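Local atomic coordinates of shikimate dehydrogenase-like protein HI_0607 (Haemophilus influenzae, PDB entry 1NPY), a protein that catalyses, slowly in vitro, the NADP(+)-dependent oxidation of shikimate to 3-dehydroshikimate, although shikimate may not be its biological substrate. Residues Asp204-Phe210 / Arg228-Ile233; Ala120-Val124 / Leu171-Ala176; Gly142-Leu146 / Gly164-Ile168; Phe23-Tyr28 / Ala243-Phe247; Asp211-Val217 / Ile233-Ile239. All coordinates share one frame; numbering follows the deposited sequence.

Contact 1: residues Asp204-Phe210 / Arg228-Ile233; sequences DNASVAF and RGKQTI
Lys230, just before strand 231-233, reaches across to the carbonyls at the end of helix 200-205. Its CB sits 3.8 Å from Ser207 O. The chain bends at chi2 (-53°) and runs extended, bringing CD and CE past the carbonyl oxygen of Ala206 and setting NZ between two backbone acceptors. NZ donates to Ala206 O at 2.8 Å, nearly along the C=O axis, and to Asp204 O at 2.9 Å, where it stands above the carbonyl plane.

Beyond the lysine, strands 208-210 and 231-233 run side by side at 14°, in a beta-alpha-beta unit whose helix is 220-227. Gln231 N donates to Ser207 O, Ala209 N to Gln231 O (2.9 Å) and Ile233 N to Ala209 O. On the face that carries Val208 and Phe210, CG2 of Ile233 lies over the Phe210 ring, 4.0 Å from its centroid, in a CH-pi contact; NE2 of Gln231 lies alongside CG2 of Val208. Ala209 and Thr232 point to the other face, toward helix 220-227.

Asp204 OD1, hydrogen-bonded to Tyr224 OH, forms a long salt bridge with Arg228 NE, 3.8 Å away and steeply off the guanidinium plane: charge attracts, but no arginine N-H aims at the oxygen. NZ of Lys230 is gripped by two backbone carbonyls, not by the carboxylate; its charge would probably favour the partly negative C-terminal end of helix 200-205.

Contact 2: residues Ala120-Val124 / Leu171-Ala176; sequences AKVIV and LENQQA
The amide of Gln175 is the flat group of this contact: the side chains of Lys121 and Gln175 cross at about a right angle, with NE2 of Gln175 3.8 Å from CD of Lys121. Farther along the lysine, a bend at chi3 (62°) brings its end beside the Gln175 backbone, although the exact position of the tip is doubtful. This part of the contact lies toward solvent.

The buried half is aliphatic. Ile123 points toward the segment 171-176 with CG1 beside the backbone N (chi1 -64°) and CD1 extended beyond it. CG1 packs 3.6 Å from CB of Ala176, and CD1 fits between that methyl and CD2 of Leu171, the latter 4.0 Å away. CB of Gln174 adds a looser contact to the same CD1.

A type II beta turn from Leu171 to Gln174, closed by Gln174 N donating to Leu171 O, folds the loop back so that Leu171 and Ala176 both reach the isoleucine. The contact thus lies at the start of strand 122-125, one of the two middle strands of the parallel sheet, where the loop leads into its neighbour 178-181; Phe202 of helix 200-205 packs against Ile123, Leu171 and Ala176, and Tyr149 of strand 146-149 touches Ile123 and Leu171.

Contact 3: residues Gly142-Leu146 / Gly164-Ile168; sequences GFEKL and GYAYI
Tyr165 lays its ring flat over Leu146, whose CB stands almost exactly beneath the ring centre, 3.6 Å from the centroid and 11° off the normal, in a CH-pi contact. The two side chains run obliquely to one another. A chi1 of -173° turns CG of Leu146 away from its own amide and carries the methyls along the CD2-CE2 side of the ring: CD2 of Leu146 lies 3.7 Å from CD2 of Tyr165, and CD1 approaches CE2. At the edge, in the ring plane, lie the carbonyl oxygens of Phe143 and Glu144. The phenol OH donates to Phe143 O at 2.6 Å, from above the carbonyl plane, and this bond fixes the outer end of the ring.

Both segments follow helices that end in Schellman motifs, at Gly142 and Gly164, and lead into strands 146-149 and 166-168 at one margin of the parallel Rossmann sheet. The strands begin to pair here through a weak bond from Ala166 N to Leu146 O, 3.5 Å long. Val135 and Lys139 of helix 131-140 also touch the tyrosine. Near the helix ends a water lies 2.7 Å from Glu144 OE2 and 2.9 Å from Gly164 O and bridges the two segments.

Contact 4: residues Phe23-Tyr28 / Ala243-Phe247; sequences FHNYLY and AVEQF
This is a buried helix-helix contact, aromatic in character, between helix 19-31 of the substrate-binding domain and helix 235-251, the long helix that follows the last strand of the Rossmann sheet. The short segments cross at -50° with their axes 11.1 Å apart, a wide spacing filled by large side chains.

Phe247 is the main one. Its ring swings away from its own amide (chi1 -176°), extends straight toward helix 19-31 and inserts between Leu27, His24 and Tyr28. CE1 of Phe247 is 3.4 Å from CB of Leu27, while CD1 of Leu27 lies over one of the ring's faces. Tyr28 comes from the other helix in the opposite direction; the two rings, inclined at 26°, are displaced so far along each other that little of one covers the other, with centroids 5.4 Å apart. His24 and Phe247 meet by their margins, CD2 of the histidine 3.6 Å from CD1 of the phenylalanine and near the plane of that ring.

These three rings form an aromatic cluster that helps join helix 235-251 to the N-terminal domain, as expected where the chain of a shikimate dehydrogenase returns from its nucleotide-binding domain. His24 is also stacked on Tyr37 of strand 35-40, and its ND1 is hydrogen-bonded to Gly20 O.

One turn earlier on helix 235-251, Ala243 CB touches CE2 of Phe23 at 3.8 Å. CG2 of Val244 meets the same ring at its edge, in plane, 3.9 Å from CZ. Gln246, next to His24, has its NE2 hydrogen-bonded to Thr89 OG1.

Contact 5: residues Asp211-Val217 / Ile233-Ile239; sequences DVVAMPV and ISGAAVI
Asp211 N donates to Ile233 O at 2.9 Å, the final bond between two parallel Rossmann strands before their chains part. Past it, segment 211-217 folds over the N-terminus of helix 235-251, for which Ser234 is the N-cap. Its chi1 of 149° lies away from the usual staggered values and places OG to accept from Ala236 N. Asp211 makes an Asx turn on its own side: OD1 accepts from Val213 N from above the carboxylate plane; Asn181 ND2 also bonds to OD1, and Thr219 OG1 to OD2. These bonds probably help to hold the bend that brings the carbonyl of Val213 up to the helix.

That carbonyl receives a weak bond from Gly235 N. The carbonyl oxygens of Val212 and Val213 come so near CA of Gly235 that they take up the room a CB would need. Val217 has CG1 anti to its backbone N (chi1 174°), which sets this methyl 3.4 Å from the cap oxygen Ser234 OG, while CG2 leans on CB of Ala236.

Two waters complete the join. One donates to Val212 O and Gly235 O; the other donates to Val213 O and Val217 O and accepts from Ser234 OG. Val212 also touches Met130, which by similarity contributes to the NADP(+) site. A turn into the helix, CD1 of Ile239 presses on CB of Ala214 at a tight 3.4 Å.

Overall arrangement
Contacts 1, 2 and 3 reach the parallel Rossmann sheet. Contact 3 lies at one margin and contact 1 at the other, their centres 19 Å apart; contact 2, between them, touches contact 3 through Val122 and contact 1 where Ala206 CB lies 3.6 Å from Ala176 O. Contact 5 continues contact 1 through Ile233 into helix 235-251, which runs on to contact 4, about 18 Å away between centres. Contact 5 borders the NADP(+) site inferred by similarity, the side chain of Val213 about 6 Å from that of Ser184; in contact 4 the side chain of Gln246 is about 7 Å from that of Asp103 and about 8 Å from that of Lys67, the probable substrate-binding and catalytic residues.

Contact 1: residues Asp204-Phe210 / Arg228-Ile233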
# COMPACT_ATOMS: atom_id res chain seq x y z
N ASP A 204 -2.34 -10.67 22.88
CA ASP A 204 -3.08 -10.42 24.12
C ASP A 204 -2.62 -9.14 24.80
O ASP A 204 -3.41 -8.44 25.44
CB ASP A 204 -2.87 -11.54 25.14
CG ASP A 204 -3.59 -12.84 24.82
OD1 ASP A 204 -4.55 -12.85 24.03
OD2 ASP A 204 -3.27 -13.91 25.39
N ASN A 205 -1.30 -8.92 24.74
CA ASN A 205 -0.64 -7.81 25.42
C ASN A 205 -0.59 -6.52 24.60
O ASN A 205 -0.15 -5.47 25.09
CB ASN A 205 0.76 -8.24 25.82
CG ASN A 205 0.74 -9.25 26.93
OD1 ASN A 205 1.50 -10.22 26.93
ND2 ASN A 205 -0.16 -9.05 27.88
N ALA A 206 -1.06 -6.59 23.36
CA ALA A 206 -1.04 -5.44 22.47
C ALA A 206 -2.41 -4.77 22.52
O ALA A 206 -3.35 -5.32 23.11
CB ALA A 206 -0.68 -5.93 21.06
N SER A 207 -2.53 -3.59 21.92
CA SER A 207 -3.80 -2.90 21.80
C SER A 207 -4.29 -2.82 20.35
O SER A 207 -5.49 -2.65 20.12
CB SER A 207 -3.74 -1.54 22.49
OG SER A 207 -2.77 -0.72 21.88
N VAL A 208 -3.38 -2.95 19.39
CA VAL A 208 -3.70 -2.76 17.97
C VAL A 208 -3.03 -3.83 17.10
O VAL A 208 -1.84 -4.06 17.25
CB VAL A 208 -3.20 -1.40 17.43
CG1 VAL A 208 -3.60 -1.25 15.99
CG2 VAL A 208 -3.78 -0.23 18.23
N ALA A 209 -3.82 -4.46 16.22
CA ALA A 209 -3.31 -5.45 15.27
C ALA A 209 -3.53 -4.94 13.84
O ALA A 209 -4.68 -4.74 13.45
CB ALA A 209 -4.02 -6.78 15.47
N PHE A 210 -2.46 -4.68 13.10
CA PHE A 210 -2.50 -4.10 11.76
C PHE A 210 -1.86 -5.11 10.81
O PHE A 210 -0.67 -5.45 10.92
CB PHE A 210 -1.77 -2.76 11.80
CG PHE A 210 -1.73 -1.97 10.51
CD1 PHE A 210 -1.05 -0.76 10.52
CD2 PHE A 210 -2.32 -2.38 9.33
CE1 PHE A 210 -0.97 0.01 9.37
CE2 PHE A 210 -2.24 -1.62 8.19
CZ PHE A 210 -1.55 -0.42 8.21
N ARG A 228 -10.02 -11.16 21.04
CA ARG A 228 -9.55 -10.57 22.28
C ARG A 228 -9.96 -9.11 22.41
O ARG A 228 -9.53 -8.46 23.35
CB ARG A 228 -8.03 -10.72 22.42
CG ARG A 228 -7.56 -12.16 22.47
CD ARG A 228 -8.09 -12.85 23.71
NE ARG A 228 -8.02 -14.30 23.58
CZ ARG A 228 -8.09 -15.14 24.61
NH1 ARG A 228 -8.28 -14.69 25.85
NH2 ARG A 228 -7.98 -16.45 24.37
N GLY A 229 -10.78 -8.60 21.49
CA GLY A 229 -11.30 -7.25 21.56
C GLY A 229 -10.30 -6.14 21.33
O GLY A 229 -10.43 -5.03 21.87
N LYS A 230 -9.30 -6.42 20.49
CA LYS A 230 -8.27 -5.44 20.17
C LYS A 230 -8.73 -4.64 18.94
O LYS A 230 -9.62 -5.08 18.22
CB LYS A 230 -6.96 -6.17 19.86
CG LYS A 230 -6.48 -7.16 20.90
CD LYS A 230 -6.40 -6.52 22.27
CE LYS A 230 -5.68 -7.32 23.33
NZ LYS A 230 -5.44 -6.51 24.56
N GLN A 231 -8.15 -3.47 18.72
CA GLN A 231 -8.40 -2.69 17.52
C GLN A 231 -7.70 -3.38 16.36
O GLN A 231 -6.59 -3.87 16.54
CB GLN A 231 -7.82 -1.30 17.71
CG GLN A 231 -8.02 -0.37 16.54
CD GLN A 231 -7.54 1.04 16.85
OE1 GLN A 231 -8.16 1.74 17.64
NE2 GLN A 231 -6.44 1.45 16.24
N THR A 232 -8.36 -3.50 15.22
CA THR A 232 -7.73 -4.05 14.02
C THR A 232 -7.82 -3.15 12.80
O THR A 232 -8.79 -2.41 12.61
CB THR A 232 -8.33 -5.39 13.62
OG1 THR A 232 -9.71 -5.26 13.28
CG2 THR A 232 -8.26 -6.41 14.71
N ILE A 233 -6.76 -3.21 12.00
CA ILE A 233 -6.63 -2.55 10.70
C ILE A 233 -6.24 -3.63 9.69
O ILE A 233 -5.27 -4.34 9.93
CB ILE A 233 -5.55 -1.46 10.74
CG1 ILE A 233 -5.79 -0.54 11.94
CG2 ILE A 233 -5.55 -0.61 9.44
CD1 ILE A 233 -4.76 0.53 12.06

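Contact 2: residues Ala120-Val124 / Leu171-Ala176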
# COMPACT_ATOMS: atom_id res chain seq x y z
N ALA A 120 3.38 4.98 21.60
CA ALA A 120 3.24 3.53 21.73
C ALA A 120 4.40 2.79 21.09
O ALA A 120 4.98 3.25 20.10
CB ALA A 120 1.93 3.10 21.10
N LYS A 121 4.69 1.60 21.61
CA LYS A 121 5.72 0.71 21.10
C LYS A 121 5.16 -0.10 19.93
O LYS A 121 4.07 -0.69 20.04
CB LYS A 121 6.22 -0.22 22.20
CG LYS A 121 7.10 0.45 23.25
CD LYS A 121 7.25 -0.40 24.50
CE LYS A 121 7.90 -1.73 24.19
NZ LYS A 121 8.34 -2.51 25.39
N VAL A 122 5.86 -0.03 18.80
CA VAL A 122 5.47 -0.73 17.58
C VAL A 122 6.45 -1.87 17.27
O VAL A 122 7.65 -1.70 17.41
CB VAL A 122 5.48 0.23 16.37
CG1 VAL A 122 4.98 -0.46 15.10
CG2 VAL A 122 4.60 1.44 16.70
N ILE A 123 5.94 -3.03 16.84
CA ILE A 123 6.77 -4.05 16.21
C ILE A 123 6.22 -4.37 14.83
O ILE A 123 5.03 -4.66 14.69
CB ILE A 123 6.87 -5.34 17.06
CG1 ILE A 123 7.58 -5.03 18.39
CG2 ILE A 123 7.59 -6.44 16.28
CD1 ILE A 123 7.72 -6.31 19.23
N VAL A 124 7.08 -4.25 13.82
CA VAL A 124 6.78 -4.64 12.45
C VAL A 124 7.41 -6.01 12.17
O VAL A 124 8.62 -6.19 12.32
CB VAL A 124 7.33 -3.61 11.43
CG1 VAL A 124 7.09 -4.09 10.02
CG2 VAL A 124 6.68 -2.23 11.62
N LEU A 171 11.13 -12.47 19.25
CA LEU A 171 10.23 -11.77 20.15
C LEU A 171 10.42 -11.97 21.66
O LEU A 171 9.67 -11.40 22.45
CB LEU A 171 8.79 -12.11 19.77
CG LEU A 171 8.40 -11.62 18.38
CD1 LEU A 171 7.04 -12.21 18.02
CD2 LEU A 171 8.38 -10.11 18.32
N GLU A 172 11.45 -12.70 22.07
CA GLU A 172 11.68 -12.98 23.49
C GLU A 172 11.88 -11.68 24.28
O GLU A 172 12.65 -10.82 23.85
CB GLU A 172 12.89 -13.90 23.72
CG GLU A 172 13.16 -14.99 22.69
CD GLU A 172 11.93 -15.80 22.31
OE1 GLU A 172 11.46 -16.60 23.15
OE2 GLU A 172 11.43 -15.64 21.16
N ASN A 173 11.19 -11.55 25.41
CA ASN A 173 11.30 -10.41 26.34
C ASN A 173 10.63 -9.13 25.86
O ASN A 173 10.65 -8.12 26.56
CB ASN A 173 12.75 -10.03 26.68
CG ASN A 173 13.49 -11.08 27.47
OD1 ASN A 173 14.70 -10.97 27.66
ND2 ASN A 173 12.78 -12.10 27.96
N GLN A 174 10.07 -9.17 24.65
CA GLN A 174 9.61 -7.95 24.00
C GLN A 174 8.14 -7.78 24.36
O GLN A 174 7.40 -8.76 24.47
CB GLN A 174 9.75 -8.06 22.48
CG GLN A 174 11.17 -8.31 21.99
CD GLN A 174 12.10 -7.14 22.27
OE1 GLN A 174 11.65 -6.00 22.36
NE2 GLN A 174 13.38 -7.43 22.42
N GLN A 175 7.76 -6.53 24.57
CA GLN A 175 6.36 -6.13 24.64
C GLN A 175 6.16 -5.05 23.58
O GLN A 175 7.11 -4.40 23.16
CB GLN A 175 5.98 -5.64 26.04
CG GLN A 175 6.11 -4.14 26.30
CD GLN A 175 4.76 -3.47 26.47
OE1 GLN A 175 4.08 -3.69 27.48
NE2 GLN A 175 4.34 -2.68 25.48
N ALA A 176 4.91 -4.89 23.14
CA ALA A 176 4.57 -3.89 22.14
C ALA A 176 3.06 -3.62 22.15
O ALA A 176 2.26 -4.49 22.48
CB ALA A 176 5.03 -4.35 20.78

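Contact 3: residues Gly142-Leu146 / Gly164-Ile168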
# COMPACT_ATOMS: atom_id res chain seq x y z
N GLY A 142 6.03 10.42 13.56
CA GLY A 142 6.59 10.78 14.85
C GLY A 142 6.77 9.65 15.84
O GLY A 142 6.98 9.88 17.04
N PHE A 143 6.72 8.41 15.36
CA PHE A 143 6.89 7.26 16.24
C PHE A 143 8.37 7.01 16.37
O PHE A 143 9.08 6.85 15.37
CB PHE A 143 6.21 6.00 15.68
CG PHE A 143 4.72 6.01 15.77
CD1 PHE A 143 4.07 5.04 16.52
CD2 PHE A 143 3.95 6.94 15.09
CE1 PHE A 143 2.68 5.05 16.61
CE2 PHE A 143 2.57 6.97 15.19
CZ PHE A 143 1.93 5.99 15.92
N GLU A 144 8.84 7.03 17.62
CA GLU A 144 10.25 6.75 17.87
C GLU A 144 10.48 5.34 18.40
O GLU A 144 11.61 4.87 18.37
CB GLU A 144 10.83 7.83 18.79
CG GLU A 144 10.78 9.24 18.22
CD GLU A 144 11.66 9.47 17.00
OE1 GLU A 144 11.79 10.65 16.60
OE2 GLU A 144 12.23 8.52 16.39
N LYS A 145 9.43 4.63 18.82
CA LYS A 145 9.65 3.35 19.46
C LYS A 145 9.13 2.25 18.56
O LYS A 145 7.97 1.86 18.67
CB LYS A 145 9.00 3.32 20.84
CG LYS A 145 9.70 4.33 21.74
CD LYS A 145 9.54 4.12 23.23
CE LYS A 145 9.92 5.40 23.96
NZ LYS A 145 10.72 6.36 23.12
N LEU A 146 9.99 1.79 17.66
CA LEU A 146 9.63 0.77 16.68
C LEU A 146 10.77 -0.21 16.48
O LEU A 146 11.95 0.15 16.45
CB LEU A 146 9.22 1.43 15.35
CG LEU A 146 8.65 0.53 14.25
CD1 LEU A 146 7.70 1.35 13.38
CD2 LEU A 146 9.69 -0.14 13.37
N GLY A 164 16.42 4.72 11.62
CA GLY A 164 16.75 5.01 13.01
C GLY A 164 15.98 4.23 14.06
O GLY A 164 15.65 4.73 15.13
N TYR A 165 15.68 2.98 13.71
CA TYR A 165 14.98 2.07 14.60
C TYR A 165 15.87 0.90 14.99
O TYR A 165 17.06 0.89 14.68
CB TYR A 165 13.74 1.60 13.85
CG TYR A 165 12.63 2.62 13.74
CD1 TYR A 165 12.27 3.44 14.81
CD2 TYR A 165 11.89 2.70 12.56
CE1 TYR A 165 11.20 4.32 14.70
CE2 TYR A 165 10.82 3.57 12.45
CZ TYR A 165 10.49 4.38 13.50
OH TYR A 165 9.38 5.17 13.36
N ALA A 166 15.33 -0.12 15.64
CA ALA A 166 16.13 -1.28 16.01
C ALA A 166 15.60 -2.53 15.33
O ALA A 166 14.41 -2.61 15.01
CB ALA A 166 16.14 -1.43 17.53
N TYR A 167 16.50 -3.49 15.15
CA TYR A 167 16.21 -4.80 14.59
C TYR A 167 16.27 -5.86 15.67
O TYR A 167 17.18 -5.84 16.50
CB TYR A 167 17.20 -5.14 13.48
CG TYR A 167 17.11 -6.57 13.03
CD1 TYR A 167 16.08 -7.00 12.20
CD2 TYR A 167 18.01 -7.52 13.51
CE1 TYR A 167 15.97 -8.31 11.82
CE2 TYR A 167 17.90 -8.84 13.14
CZ TYR A 167 16.88 -9.23 12.31
OH TYR A 167 16.75 -10.54 11.94
N ILE A 168 15.31 -6.79 15.62
CA ILE A 168 15.32 -7.97 16.48
C ILE A 168 15.11 -9.24 15.66
O ILE A 168 14.30 -9.29 14.73
CB ILE A 168 14.28 -7.86 17.62
CG1 ILE A 168 12.86 -7.67 17.06
CG2 ILE A 168 14.68 -6.74 18.54
CD1 ILE A 168 11.77 -7.59 18.14
O HOH W 1 13.83 6.34 16.73

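Contact 4: residues Phe23-Tyr28 / Ala243-Phe247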
# COMPACT_ATOMS: atom_id res chain seq x y z
N PHE A 23 -12.51 -1.31 -10.34
CA PHE A 23 -12.72 -0.28 -9.32
C PHE A 23 -12.75 1.10 -9.95
O PHE A 23 -13.68 1.87 -9.71
CB PHE A 23 -11.56 -0.37 -8.32
CG PHE A 23 -11.64 0.56 -7.15
CD1 PHE A 23 -12.38 0.23 -6.04
CD2 PHE A 23 -10.91 1.74 -7.12
CE1 PHE A 23 -12.43 1.08 -4.92
CE2 PHE A 23 -10.94 2.57 -6.00
CZ PHE A 23 -11.74 2.25 -4.91
N HIS A 24 -11.72 1.45 -10.72
CA HIS A 24 -11.70 2.80 -11.28
C HIS A 24 -12.82 3.07 -12.29
O HIS A 24 -13.47 4.13 -12.30
CB HIS A 24 -10.32 3.11 -11.90
CG HIS A 24 -9.23 3.32 -10.91
ND1 HIS A 24 -8.44 2.29 -10.43
CD2 HIS A 24 -8.71 4.45 -10.39
CE1 HIS A 24 -7.55 2.78 -9.58
NE2 HIS A 24 -7.68 4.09 -9.56
N ASN A 25 -13.09 2.12 -13.17
CA ASN A 25 -14.14 2.27 -14.16
C ASN A 25 -15.53 2.40 -13.53
O ASN A 25 -16.34 3.23 -13.95
CB ASN A 25 -14.13 1.17 -15.22
CG ASN A 25 -12.97 1.32 -16.22
OD1 ASN A 25 -12.18 0.38 -16.39
ND2 ASN A 25 -12.85 2.48 -16.84
N TYR A 26 -15.77 1.66 -12.45
CA TYR A 26 -17.01 1.85 -11.71
C TYR A 26 -17.18 3.28 -11.20
O TYR A 26 -18.25 3.89 -11.35
CB TYR A 26 -17.05 0.87 -10.55
CG TYR A 26 -18.32 0.91 -9.72
CD1 TYR A 26 -19.45 0.18 -10.08
CD2 TYR A 26 -18.37 1.66 -8.56
CE1 TYR A 26 -20.61 0.20 -9.30
CE2 TYR A 26 -19.52 1.69 -7.78
CZ TYR A 26 -20.63 0.96 -8.15
OH TYR A 26 -21.76 1.01 -7.35
N LEU A 27 -16.11 3.80 -10.59
CA LEU A 27 -16.17 5.17 -10.08
C LEU A 27 -16.27 6.20 -11.18
O LEU A 27 -16.98 7.19 -10.99
CB LEU A 27 -14.98 5.45 -9.16
CG LEU A 27 -14.98 4.67 -7.84
CD1 LEU A 27 -13.64 4.68 -7.14
CD2 LEU A 27 -16.11 5.16 -6.94
N TYR A 28 -15.59 6.05 -12.32
CA TYR A 28 -15.79 7.01 -13.41
C TYR A 28 -17.25 7.11 -13.82
O TYR A 28 -17.78 8.18 -14.03
CB TYR A 28 -14.98 6.69 -14.67
CG TYR A 28 -13.50 6.58 -14.45
CD1 TYR A 28 -12.79 7.44 -13.63
CD2 TYR A 28 -12.77 5.63 -15.16
CE1 TYR A 28 -11.41 7.32 -13.48
CE2 TYR A 28 -11.39 5.54 -15.04
CZ TYR A 28 -10.70 6.36 -14.19
OH TYR A 28 -9.34 6.27 -14.01
N ALA A 243 -5.68 3.07 -3.70
CA ALA A 243 -6.37 3.25 -4.99
C ALA A 243 -7.18 4.54 -5.08
O ALA A 243 -7.17 5.24 -6.10
CB ALA A 243 -7.25 2.05 -5.27
N VAL A 244 -7.92 4.83 -4.01
CA VAL A 244 -8.63 6.11 -3.87
C VAL A 244 -7.69 7.30 -4.05
O VAL A 244 -8.06 8.28 -4.70
CB VAL A 244 -9.40 6.16 -2.54
CG1 VAL A 244 -9.92 7.56 -2.28
CG2 VAL A 244 -10.57 5.18 -2.61
N GLU A 245 -6.51 7.25 -3.44
CA GLU A 245 -5.57 8.36 -3.52
C GLU A 245 -5.09 8.54 -4.98
O GLU A 245 -4.93 9.66 -5.46
CB GLU A 245 -4.39 8.19 -2.56
CG GLU A 245 -4.81 8.20 -1.09
CD GLU A 245 -5.10 9.58 -0.55
OE1 GLU A 245 -4.42 10.52 -1.02
OE2 GLU A 245 -5.95 9.72 0.36
N GLN A 246 -4.85 7.43 -5.67
CA GLN A 246 -4.56 7.50 -7.11
C GLN A 246 -5.72 8.13 -7.87
O GLN A 246 -5.52 9.02 -8.69
CB GLN A 246 -4.25 6.13 -7.70
CG GLN A 246 -3.01 5.52 -7.11
CD GLN A 246 -2.78 4.09 -7.53
OE1 GLN A 246 -3.75 3.34 -7.71
NE2 GLN A 246 -1.52 3.69 -7.70
N PHE A 247 -6.93 7.69 -7.56
CA PHE A 247 -8.10 8.19 -8.29
C PHE A 247 -8.20 9.70 -8.15
O PHE A 247 -8.45 10.43 -9.14
CB PHE A 247 -9.35 7.50 -7.76
CG PHE A 247 -10.59 7.87 -8.49
CD1 PHE A 247 -11.11 7.00 -9.44
CD2 PHE A 247 -11.28 9.04 -8.21
CE1 PHE A 247 -12.25 7.31 -10.14
CE2 PHE A 247 -12.44 9.35 -8.93
CZ PHE A 247 -12.94 8.48 -9.85

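Contact 5: residues Asp211-Val217 / Ile233-Ile239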
# COMPACT_ATOMS: atom_id res chain seq x y z
N ASP A 211 -2.69 -5.73 9.98
CA ASP A 211 -2.20 -6.78 9.08
C ASP A 211 -2.34 -6.19 7.69
O ASP A 211 -3.45 -5.92 7.21
CB ASP A 211 -3.04 -8.04 9.20
CG ASP A 211 -2.36 -9.28 8.64
OD1 ASP A 211 -1.41 -9.16 7.84
OD2 ASP A 211 -2.75 -10.42 8.97
N VAL A 212 -1.22 -6.11 6.99
CA VAL A 212 -1.23 -5.63 5.62
C VAL A 212 -1.71 -6.69 4.63
O VAL A 212 -2.12 -6.39 3.52
CB VAL A 212 0.14 -5.04 5.24
CG1 VAL A 212 0.11 -4.47 3.85
CG2 VAL A 212 0.51 -3.92 6.20
N VAL A 213 -1.76 -7.96 5.04
CA VAL A 213 -2.38 -8.98 4.20
C VAL A 213 -3.85 -8.65 3.99
O VAL A 213 -4.56 -8.33 4.95
CB VAL A 213 -2.30 -10.38 4.85
CG1 VAL A 213 -3.14 -11.35 4.06
CG2 VAL A 213 -0.86 -10.82 4.93
N ALA A 214 -4.29 -8.68 2.74
CA ALA A 214 -5.63 -8.24 2.37
C ALA A 214 -6.59 -9.38 2.03
O ALA A 214 -7.80 -9.17 2.13
CB ALA A 214 -5.55 -7.26 1.22
N MET A 215 -6.08 -10.56 1.68
CA MET A 215 -6.91 -11.71 1.34
C MET A 215 -6.36 -12.92 2.09
O MET A 215 -5.22 -13.34 1.83
CB MET A 215 -6.86 -11.96 -0.17
CG MET A 215 -7.64 -13.19 -0.63
SD MET A 215 -9.43 -13.07 -0.37
CE MET A 215 -9.86 -12.32 -1.95
N PRO A 216 -7.12 -13.46 3.03
CA PRO A 216 -8.44 -12.96 3.45
C PRO A 216 -8.27 -11.75 4.37
O PRO A 216 -7.17 -11.57 4.88
CB PRO A 216 -8.97 -14.12 4.29
CG PRO A 216 -7.72 -14.66 4.95
CD PRO A 216 -6.69 -14.60 3.85
N VAL A 217 -9.34 -11.01 4.65
CA VAL A 217 -9.28 -10.01 5.71
C VAL A 217 -9.01 -10.71 7.05
O VAL A 217 -8.19 -10.26 7.86
CB VAL A 217 -10.62 -9.25 5.76
CG1 VAL A 217 -10.68 -8.29 6.95
CG2 VAL A 217 -10.81 -8.52 4.44
N ILE A 233 -6.76 -3.21 12.00
CA ILE A 233 -6.63 -2.55 10.70
C ILE A 233 -6.24 -3.63 9.69
O ILE A 233 -5.27 -4.34 9.93
CB ILE A 233 -5.55 -1.46 10.74
CG1 ILE A 233 -5.79 -0.54 11.94
CG2 ILE A 233 -5.55 -0.61 9.44
CD1 ILE A 233 -4.76 0.53 12.06
N SER A 234 -7.00 -3.77 8.61
CA SER A 234 -6.85 -4.90 7.70
C SER A 234 -6.23 -4.41 6.40
O SER A 234 -6.30 -3.22 6.11
CB SER A 234 -8.24 -5.49 7.43
OG SER A 234 -8.27 -6.03 6.13
N GLY A 235 -5.61 -5.30 5.64
CA GLY A 235 -4.92 -4.92 4.42
C GLY A 235 -5.86 -4.44 3.33
O GLY A 235 -5.44 -3.72 2.41
N ALA A 236 -7.12 -4.83 3.41
CA ALA A 236 -8.12 -4.37 2.46
C ALA A 236 -8.26 -2.85 2.52
O ALA A 236 -8.44 -2.20 1.50
CB ALA A 236 -9.45 -5.04 2.68
N ALA A 237 -8.24 -2.30 3.74
CA ALA A 237 -8.27 -0.85 3.88
C ALA A 237 -7.10 -0.17 3.19
O ALA A 237 -7.28 0.94 2.69
CB ALA A 237 -8.27 -0.44 5.34
N VAL A 238 -5.91 -0.79 3.25
CA VAL A 238 -4.74 -0.26 2.57
C VAL A 238 -4.94 -0.27 1.06
O VAL A 238 -4.72 0.74 0.39
CB VAL A 238 -3.43 -0.98 2.95
CG1 VAL A 238 -2.28 -0.39 2.19
CG2 VAL A 238 -3.11 -0.83 4.43
N ILE A 239 -5.39 -1.40 0.51
CA ILE A 239 -5.51 -1.50 -0.95
C ILE A 239 -6.53 -0.49 -1.46
O ILE A 239 -6.32 0.15 -2.50
CB ILE A 239 -5.91 -2.90 -1.39
CG1 ILE A 239 -4.76 -3.87 -1.10
CG2 ILE A 239 -6.23 -2.97 -2.87
CD1 ILE A 239 -5.06 -5.29 -1.47
O HOH W 2 -2.55 -4.37 1.86
O HOH W 3 -6.34 -8.29 7.06